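Local atomic coordinates of hypothetical protein aq_1956 (Aquifex aeolicus, PDB entry 2YVT), a protein that is of unknown function but belongs to the calcineurin-like metallophosphoesterase superfamily, so it may act on phosphoester bonds. Residues N41-E46 with K98-L103. Numbering follows the deposited sequence.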
loop_
_atom_site.group_PDB
_atom_site.type_symbol
_atom_site.label_atom_id
_atom_site.label_comp_id
_atom_site.label_asym_id
_atom_site.label_seq_id
_atom_site.Cartn_x
_atom_site.Cartn_y
_atom_site.Cartn_z
ATOM N N ASN A 41 -3.845 -0.928 4.753
ATOM C CA ASN A 41 -4.970 -0.028 4.911
ATOM C C ASN A 41 -4.676 1.214 5.724
ATOM O O ASN A 41 -4.065 1.138 6.795
ATOM C CB ASN A 41 -6.100 -0.793 5.583
ATOM C CG ASN A 41 -6.502 -1.999 4.778
ATOM O OD1 ASN A 41 -6.299 -3.173 5.183
ATOM N ND2 ASN A 41 -7.013 -1.733 3.602
ATOM N N ILE A 42 -5.125 2.352 5.202
ATOM C CA ILE A 42 -5.090 3.609 5.949
ATOM C C ILE A 42 -6.259 3.644 6.932
ATOM O O ILE A 42 -6.078 3.930 8.117
ATOM C CB ILE A 42 -5.131 4.834 5.015
ATOM C CG1 ILE A 42 -3.883 4.850 4.129
ATOM C CG2 ILE A 42 -5.239 6.128 5.834
ATOM C CD1 ILE A 42 -4.040 5.588 2.831
ATOM N N LEU A 43 -7.446 3.332 6.421
ATOM C CA LEU A 43 -8.680 3.311 7.213
ATOM C C LEU A 43 -9.022 1.934 7.759
ATOM O O LEU A 43 -8.561 0.912 7.249
ATOM C CB LEU A 43 -9.855 3.756 6.344
ATOM C CG LEU A 43 -9.770 5.149 5.727
ATOM C CD1 LEU A 43 -11.003 5.407 4.874
ATOM C CD2 LEU A 43 -9.609 6.221 6.810
ATOM N N LYS A 44 -9.845 1.925 8.804
ATOM C CA LYS A 44 -10.511 0.706 9.236
ATOM C C LYS A 44 -11.722 0.464 8.326
ATOM O O LYS A 44 -11.768 -0.535 7.609
ATOM C CB LYS A 44 -10.931 0.808 10.696
ATOM C CG LYS A 44 -9.785 0.982 11.675
ATOM C CD LYS A 44 -10.230 0.491 13.049
ATOM C CE LYS A 44 -10.020 1.526 14.114
ATOM N NZ LYS A 44 -10.649 1.056 15.386
ATOM N N ASN A 45 -12.688 1.390 8.360
ATOM C CA ASN A 45 -13.806 1.429 7.409
ATOM C C ASN A 45 -14.605 0.127 7.394
ATOM O O ASN A 45 -14.977 -0.387 6.334
ATOM C CB ASN A 45 -13.274 1.762 6.001
ATOM C CG ASN A 45 -14.235 2.612 5.175
ATOM O OD1 ASN A 45 -15.287 3.058 5.650
ATOM N ND2 ASN A 45 -13.852 2.864 3.923
ATOM N N GLU A 46 -14.872 -0.403 8.589
ATOM C CA GLU A 46 -15.450 -1.738 8.733
ATOM C C GLU A 46 -16.882 -1.845 8.217
ATOM O O GLU A 46 -17.256 -2.860 7.623
ATOM C CB GLU A 46 -15.392 -2.168 10.199
ATOM C CG GLU A 46 -13.978 -2.374 10.718
ATOM C CD GLU A 46 -13.943 -2.856 12.157
ATOM O OE1 GLU A 46 -14.770 -3.729 12.520
ATOM O OE2 GLU A 46 -13.082 -2.361 12.925
ATOM N N LYS A 98 -7.426 -2.245 0.735
ATOM C CA LYS A 98 -8.789 -2.707 0.490
ATOM C C LYS A 98 -9.846 -1.807 1.139
ATOM O O LYS A 98 -10.932 -1.634 0.595
ATOM C CB LYS A 98 -8.912 -4.141 0.996
ATOM C CG LYS A 98 -10.273 -4.774 0.936
ATOM C CD LYS A 98 -10.230 -6.193 1.532
ATOM C CE LYS A 98 -9.518 -6.255 2.905
ATOM N NZ LYS A 98 -8.051 -6.611 2.900
ATOM N N ASN A 99 -9.534 -1.229 2.295
ATOM C CA ASN A 99 -10.542 -0.455 3.027
ATOM C C ASN A 99 -10.484 1.046 2.771
ATOM O O ASN A 99 -11.187 1.830 3.419
ATOM C CB ASN A 99 -10.446 -0.749 4.519
ATOM C CG ASN A 99 -10.743 -2.192 4.829
ATOM O OD1 ASN A 99 -9.861 -2.940 5.253
ATOM N ND2 ASN A 99 -11.973 -2.608 4.567
ATOM N N ASP A 100 -9.655 1.443 1.811
ATOM C CA ASP A 100 -9.460 2.859 1.525
ATOM C C ASP A 100 -10.351 3.262 0.361
ATOM O O ASP A 100 -9.900 3.562 -0.749
ATOM C CB ASP A 100 -7.977 3.136 1.318
ATOM C CG ASP A 100 -7.187 2.879 2.584
ATOM O OD1 ASP A 100 -7.750 3.140 3.667
ATOM O OD2 ASP A 100 -6.037 2.395 2.510
ATOM N N ALA A 101 -11.639 3.230 0.667
ATOM C CA ALA A 101 -12.705 3.353 -0.302
ATOM C C ALA A 101 -13.818 4.220 0.296
ATOM O O ALA A 101 -13.933 4.316 1.517
ATOM C CB ALA A 101 -13.244 1.965 -0.630
ATOM N N PRO A 102 -14.643 4.850 -0.562
ATOM C CA PRO A 102 -14.598 4.833 -2.029
ATOM C C PRO A 102 -13.318 5.433 -2.617
ATOM O O PRO A 102 -12.788 6.429 -2.098
ATOM C CB PRO A 102 -15.819 5.676 -2.428
ATOM C CG PRO A 102 -16.732 5.611 -1.223
ATOM C CD PRO A 102 -15.789 5.627 -0.059
ATOM N N LEU A 103 -12.830 4.833 -3.702
ATOM C CA LEU A 103 -11.638 5.358 -4.356
ATOM C C LEU A 103 -11.780 6.838 -4.704
ATOM O O LEU A 103 -10.836 7.610 -4.519
ATOM C CB LEU A 103 -11.277 4.556 -5.606
ATOM C CG LEU A 103 -9.991 4.981 -6.322
ATOM C CD1 LEU A 103 -8.749 4.862 -5.412
ATOM C CD2 LEU A 103 -9.813 4.152 -7.578
HETATM O O HOH W 1 -8.422 -1.816 7.654
HETATM O O HOH W 2 -14.048 -0.767 3.502
#
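The carboxylate of Asp100 accepts two consecutive backbone N-H groups, those of Ile42 and Leu43. Asp100 sits at the centre of an inverse gamma turn, and its chi1 of -64° puts CG beside its own backbone N. OD2 takes the N-H of Ile42 N at 2.8 Å, nearly straight at 175°. OD1 takes that of Leu43 N, also at 2.8 Å. Both oxygens use their syn lone pairs. OD1 also rests against CB and CG of Leu43, and OD2 accepts a further bond from Gly97 N. Replacing Asp100 by an alanine would probably leave the N-H groups of Ile42, Leu43 and Gly97 without their acceptor. Asn45 makes the second link. Its CB lies 3.3 Å from Asn99 O and 4.1 Å from Asn99 CB. Its CG is 3.6 Å from Asn99 O. At the tip, its ND2 donates to Asn99 O at 2.9 Å, which lies close to the amide plane, and more weakly to Ala101 O. Asn99 packs its CB 3.4 Å from Lys44 O. Its amide reaches Leu43 O and Asn45 O through one water each, while ND2 also bonds Glu49. The buried contact joins two loops that follow the parallel neighbours, strands 35-39 and 91-95, and lead into helices 46-57 and 103-112. Such strand-end loops carry the metal site in relatives. Phe81 of helix 65-86 and Phe106 of helix 103-112 pack on Ile42.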